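Local coordinates for YcaO (Methanopyrus kandleri, PDB 6CIB), which binds ATP-type nucleotides and magnesium and probably uses ATP to drive thioamidation of a ribosomal peptide backbone, at residues Val349-Thr352 / Gly353-Glu356; Gly278-Pro282 / Glu283-Arg287. All blocks are in the same frame, centred on the assembly; numbering follows the deposited sequence.

Contact 1 (Val349-Thr352 / Gly353-Glu356); sequences VRVT and GASE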
loop_
_atom_site.group_PDB
_atom_site.type_symbol
_atom_site.label_atom_id
_atom_site.label_comp_id
_atom_site.label_asym_id
_atom_site.label_seq_id
_atom_site.Cartn_x
_atom_site.Cartn_y
_atom_site.Cartn_z
ATOM N N VAL A 349 2.014 4.353 -9.337
ATOM C CA VAL A 349 2.349 3.115 -10.047
ATOM C C VAL A 349 1.046 2.418 -10.378
ATOM O O VAL A 349 0.204 2.216 -9.494
ATOM C CB VAL A 349 3.255 2.191 -9.198
ATOM C CG1 VAL A 349 3.479 0.841 -9.885
ATOM C CG2 VAL A 349 4.587 2.877 -8.920
ATOM N N ARG A 350 0.867 2.099 -11.656
ATOM C CA ARG A 350 -0.253 1.278 -12.107
ATOM C C ARG A 350 0.298 0.030 -12.795
ATOM O O ARG A 350 1.233 0.117 -13.596
ATOM C CB ARG A 350 -1.176 2.042 -13.080
ATOM C CG ARG A 350 -1.590 3.459 -12.677
ATOM C CD ARG A 350 -2.383 3.527 -11.375
ATOM N NE ARG A 350 -3.679 2.854 -11.468
ATOM C CZ ARG A 350 -4.095 1.889 -10.653
ATOM N NH1 ARG A 350 -3.331 1.475 -9.645
ATOM N NH2 ARG A 350 -5.299 1.348 -10.837
ATOM N N VAL A 351 -0.279 -1.122 -12.472
ATOM C CA VAL A 351 0.034 -2.370 -13.176
ATOM C C VAL A 351 -1.275 -2.787 -13.853
ATOM O O VAL A 351 -2.257 -3.121 -13.169
ATOM C CB VAL A 351 0.624 -3.442 -12.222
ATOM C CG1 VAL A 351 0.994 -4.716 -12.970
ATOM C CG2 VAL A 351 1.858 -2.903 -11.501
ATOM N N THR A 352 -1.284 -2.740 -15.191
ATOM C CA THR A 352 -2.546 -2.708 -15.976
ATOM C C THR A 352 -3.464 -3.908 -15.829
ATOM O O THR A 352 -4.679 -3.773 -15.971
ATOM C CB THR A 352 -2.324 -2.447 -17.480
ATOM O OG1 THR A 352 -1.531 -3.502 -18.036
ATOM C CG2 THR A 352 -1.650 -1.094 -17.718
ATOM N N GLY A 353 -2.889 -5.073 -15.537
ATOM C CA GLY A 353 -3.675 -6.289 -15.308
ATOM C C GLY A 353 -3.555 -6.880 -13.911
ATOM O O GLY A 353 -3.946 -8.029 -13.703
ATOM N N ALA A 354 -3.013 -6.115 -12.957
ATOM C CA ALA A 354 -3.026 -6.527 -11.538
ATOM C C ALA A 354 -4.428 -6.351 -10.989
ATOM O O ALA A 354 -5.127 -5.411 -11.364
ATOM C CB ALA A 354 -2.031 -5.725 -10.713
ATOM N N SER A 355 -4.849 -7.265 -10.122
ATOM C CA SER A 355 -6.203 -7.199 -9.579
ATOM C C SER A 355 -6.321 -6.144 -8.487
ATOM O O SER A 355 -5.450 -6.028 -7.623
ATOM C CB SER A 355 -6.642 -8.546 -9.023
ATOM O OG SER A 355 -8.024 -8.496 -8.693
ATOM N N GLU A 356 -7.408 -5.379 -8.553
ATOM C CA GLU A 356 -7.764 -4.415 -7.523
ATOM C C GLU A 356 -9.196 -4.678 -7.028
ATOM O O GLU A 356 -9.900 -3.763 -6.591
ATOM C CB GLU A 356 -7.550 -2.979 -8.025
ATOM C CG GLU A 356 -6.084 -2.641 -8.304
ATOM C CD GLU A 356 -5.866 -1.265 -8.899
ATOM O OE1 GLU A 356 -6.726 -0.773 -9.665
ATOM O OE2 GLU A 356 -4.801 -0.672 -8.619
HETATM O O HOH W 1 -2.517 -1.464 -10.614
#
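Arg350 and Glu356 meet end-on in a bidentate salt bridge: NH1 of Arg350 donates to OE2 of Glu356 at 2.8 Å, and NH2 of Arg350 reaches OE1 of Glu356, also at 2.8 Å. Each carboxylate oxygen uses its syn lone pair, and the guanidinium and carboxylate planes lie only 19° apart, so the fork is nearly flat. A weak third bond runs from NH2 to OE2. The arginine chain gets there by folding back on itself at chi2 and chi3 (-61° and -65°), while the glutamate comes in extended beyond CG.

One water bridges the pair to the strand: it accepts from Val351 N at 2.9 Å and donates to OE2 of Glu356, tying the carboxylate to the end of strand 346-351. What brings the two residues together is the type I turn from Val351 to Ala354, closed by Ala354 N on Val351 O at 3.1 Å, with the donor well above the carbonyl plane. CB of Val351 rests 3.8 Å from CB of Ala354, and both side chains lean on Val165 of helix 154-177. Within the turn, Thr352 OG1 takes the N-H of Lys331.

Glu131 also pairs with Arg350 NH2, and Asn146 bonds to Glu356 OE2. Were Arg350 an alanine, the buried carboxylate of Glu356 would probably lose both of its end-on N-H partners and that of Glu131 the shared cation, leaving the loop after the strand less firmly held. The chemistry is that of a buried charge cluster, in which one guanidinium is likely to help offset two acids.

Contact 2 (Gly278-Pro282 / Glu283-Arg287); sequences GKLTP and ERLKR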
loop_
_atom_site.group_PDB
_atom_site.type_symbol
_atom_site.label_atom_id
_atom_site.label_comp_id
_atom_site.label_asym_id
_atom_site.label_seq_id
_atom_site.Cartn_x
_atom_site.Cartn_y
_atom_site.Cartn_z
ATOM N N GLY A 278 -26.572 -3.588 9.444
ATOM C CA GLY A 278 -26.683 -3.639 10.903
ATOM C C GLY A 278 -25.431 -4.239 11.520
ATOM O O GLY A 278 -24.685 -4.966 10.846
ATOM N N LYS A 279 -25.213 -3.939 12.804
ATOM C CA LYS A 279 -23.989 -4.314 13.512
ATOM C C LYS A 279 -23.793 -5.822 13.633
ATOM O O LYS A 279 -24.631 -6.550 14.172
ATOM C CB LYS A 279 -23.914 -3.652 14.889
ATOM C CG LYS A 279 -22.504 -3.575 15.446
ATOM C CD LYS A 279 -22.529 -3.443 16.952
ATOM C CE LYS A 279 -21.173 -3.033 17.485
ATOM N NZ LYS A 279 -21.282 -2.714 18.931
ATOM N N LEU A 280 -22.651 -6.264 13.133
ATOM C CA LEU A 280 -22.279 -7.654 13.147
ATOM C C LEU A 280 -21.745 -8.067 14.519
ATOM O O LEU A 280 -21.253 -7.240 15.304
ATOM C CB LEU A 280 -21.230 -7.875 12.062
ATOM C CG LEU A 280 -21.291 -8.989 11.018
ATOM C CD1 LEU A 280 -22.689 -9.500 10.710
ATOM C CD2 LEU A 280 -20.627 -8.457 9.757
ATOM N N THR A 281 -21.858 -9.357 14.800
ATOM C CA THR A 281 -21.265 -9.950 15.984
ATOM C C THR A 281 -19.838 -10.450 15.631
ATOM O O THR A 281 -19.587 -10.787 14.461
ATOM C CB THR A 281 -22.221 -11.049 16.519
ATOM O OG1 THR A 281 -22.352 -10.941 17.934
ATOM C CG2 THR A 281 -21.800 -12.423 16.130
ATOM N N PRO A 282 -18.904 -10.490 16.620
ATOM C CA PRO A 282 -17.558 -11.021 16.331
ATOM C C PRO A 282 -17.564 -12.433 15.735
ATOM O O PRO A 282 -16.807 -12.700 14.791
ATOM C CB PRO A 282 -16.863 -11.015 17.699
ATOM C CG PRO A 282 -17.565 -9.945 18.470
ATOM C CD PRO A 282 -18.989 -9.957 18.001
ATOM N N GLU A 283 -18.419 -13.315 16.262
ATOM C CA GLU A 283 -18.461 -14.701 15.780
ATOM C C GLU A 283 -19.054 -14.835 14.370
ATOM O O GLU A 283 -18.617 -15.695 13.593
ATOM C CB GLU A 283 -19.159 -15.630 16.784
ATOM C CG GLU A 283 -18.714 -17.094 16.715
ATOM C CD GLU A 283 -17.227 -17.322 16.991
ATOM O OE1 GLU A 283 -16.713 -16.847 18.029
ATOM O OE2 GLU A 283 -16.567 -17.996 16.167
ATOM N N ARG A 284 -20.025 -13.984 14.038
ATOM C CA ARG A 284 -20.542 -13.944 12.666
ATOM C C ARG A 284 -19.538 -13.351 11.667
ATOM O O ARG A 284 -19.448 -13.823 10.528
ATOM C CB ARG A 284 -21.905 -13.244 12.552
ATOM C CG ARG A 284 -22.355 -13.107 11.102
ATOM C CD ARG A 284 -23.754 -13.607 10.837
ATOM N NE ARG A 284 -23.865 -15.068 10.748
ATOM C CZ ARG A 284 -24.236 -15.753 9.660
ATOM N NH1 ARG A 284 -24.542 -15.139 8.521
ATOM N NH2 ARG A 284 -24.304 -17.075 9.717
ATOM N N LEU A 285 -18.798 -12.325 12.085
ATOM C CA LEU A 285 -17.729 -11.788 11.234
ATOM C C LEU A 285 -16.733 -12.891 10.879
ATOM O O LEU A 285 -16.386 -13.046 9.707
ATOM C CB LEU A 285 -17.051 -10.554 11.850
ATOM C CG LEU A 285 -16.091 -9.764 10.934
ATOM C CD1 LEU A 285 -16.705 -9.382 9.591
ATOM C CD2 LEU A 285 -15.536 -8.540 11.653
ATOM N N LYS A 286 -16.329 -13.670 11.887
ATOM C CA LYS A 286 -15.499 -14.873 11.710
ATOM C C LYS A 286 -16.062 -15.838 10.666
ATOM O O LYS A 286 -15.325 -16.293 9.788
ATOM C CB LYS A 286 -15.343 -15.630 13.036
ATOM C CG LYS A 286 -14.089 -15.319 13.825
ATOM C CD LYS A 286 -13.913 -16.283 14.993
ATOM C CE LYS A 286 -13.273 -17.599 14.571
ATOM N NZ LYS A 286 -12.603 -18.267 15.722
ATOM N N ARG A 287 -17.358 -16.145 10.780
ATOM C CA ARG A 287 -18.043 -17.069 9.866
ATOM C C ARG A 287 -18.145 -16.563 8.434
ATOM O O ARG A 287 -18.019 -17.350 7.493
ATOM C CB ARG A 287 -19.431 -17.445 10.394
ATOM C CG ARG A 287 -19.399 -18.664 11.292
ATOM C CD ARG A 287 -20.781 -19.083 11.765
ATOM N NE ARG A 287 -20.664 -20.238 12.651
ATOM C CZ ARG A 287 -20.501 -20.176 13.973
ATOM N NH1 ARG A 287 -20.456 -19.007 14.605
ATOM N NH2 ARG A 287 -20.389 -21.299 14.671
#
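Thr281 O takes the N-H of Leu285 at 2.9 Å, almost straight at 165° and nearly in line with the carbonyl bond. One residue on, Lys286 N bonds to Pro282 O at 3.1 Å, the donor tilted a little from the carbonyl plane, and Arg287 N follows on Glu283 O. These i to i+4 bonds make up the first turn of helix 282-288.

Thr281 sits at the N-cap, but its side chain makes no capping bond. Its methyl is what faces the turn: CG2 of Thr281 comes to 3.2 Å from Arg284 N and 3.7 Å from CB of Arg284. Pro282 follows as the first helical residue, a place that suits proline because its nitrogen has no proton to offer and no earlier carbonyl has to be served.

Leu280, just ahead of the cap, folds its two methyls over the turn. CD1 of Leu280 touches CG of Arg284 at 3.6 Å, and CD2 of Leu280 meets CD1 of Leu285 at 4.0 Å, these two leucine side chains crossing at about a right angle. With CG of Leu285 anti to its nitrogen, the second torsion (chi2 52°) turns CD1 back toward Leu280. Together these touches lay the loop leucine against the start of the helix. On the helix itself, NZ of Lys286 lies at a long 4.0 Å from OE2 of Glu283.

The turn belongs to the surface, away from the nucleotide and magnesium sites. Pro282 packs on Met231 and Leu285 on Val228, both in the loop between strands 217-224 and 233-238, and Lys286 makes a salt bridge to Glu224 at the end of the first of those strands.

Overall arrangement
From the N terminus, the chain passes helix 241-260 and an unmodelled run before reaching contact 2, where a loop enters helix 282-288. It then goes through helix 313-325 and strand 332-336 to strand 346-351, where contact 1 turns the chain out of the five-stranded antiparallel sheet. Each closes a short local turn; the two come in series, neither nested nor crossed, with centres 32 Å apart and nearest atoms about 18 Å apart. Contact 1 is buried, its valines and alanine on helix 154-177 and its salt bridge among loops on the strand's other side, with the Arg350 side chain about 11 Å from magnesium; contact 2 joins a surface helix to the 217-224 and 233-238 strand region.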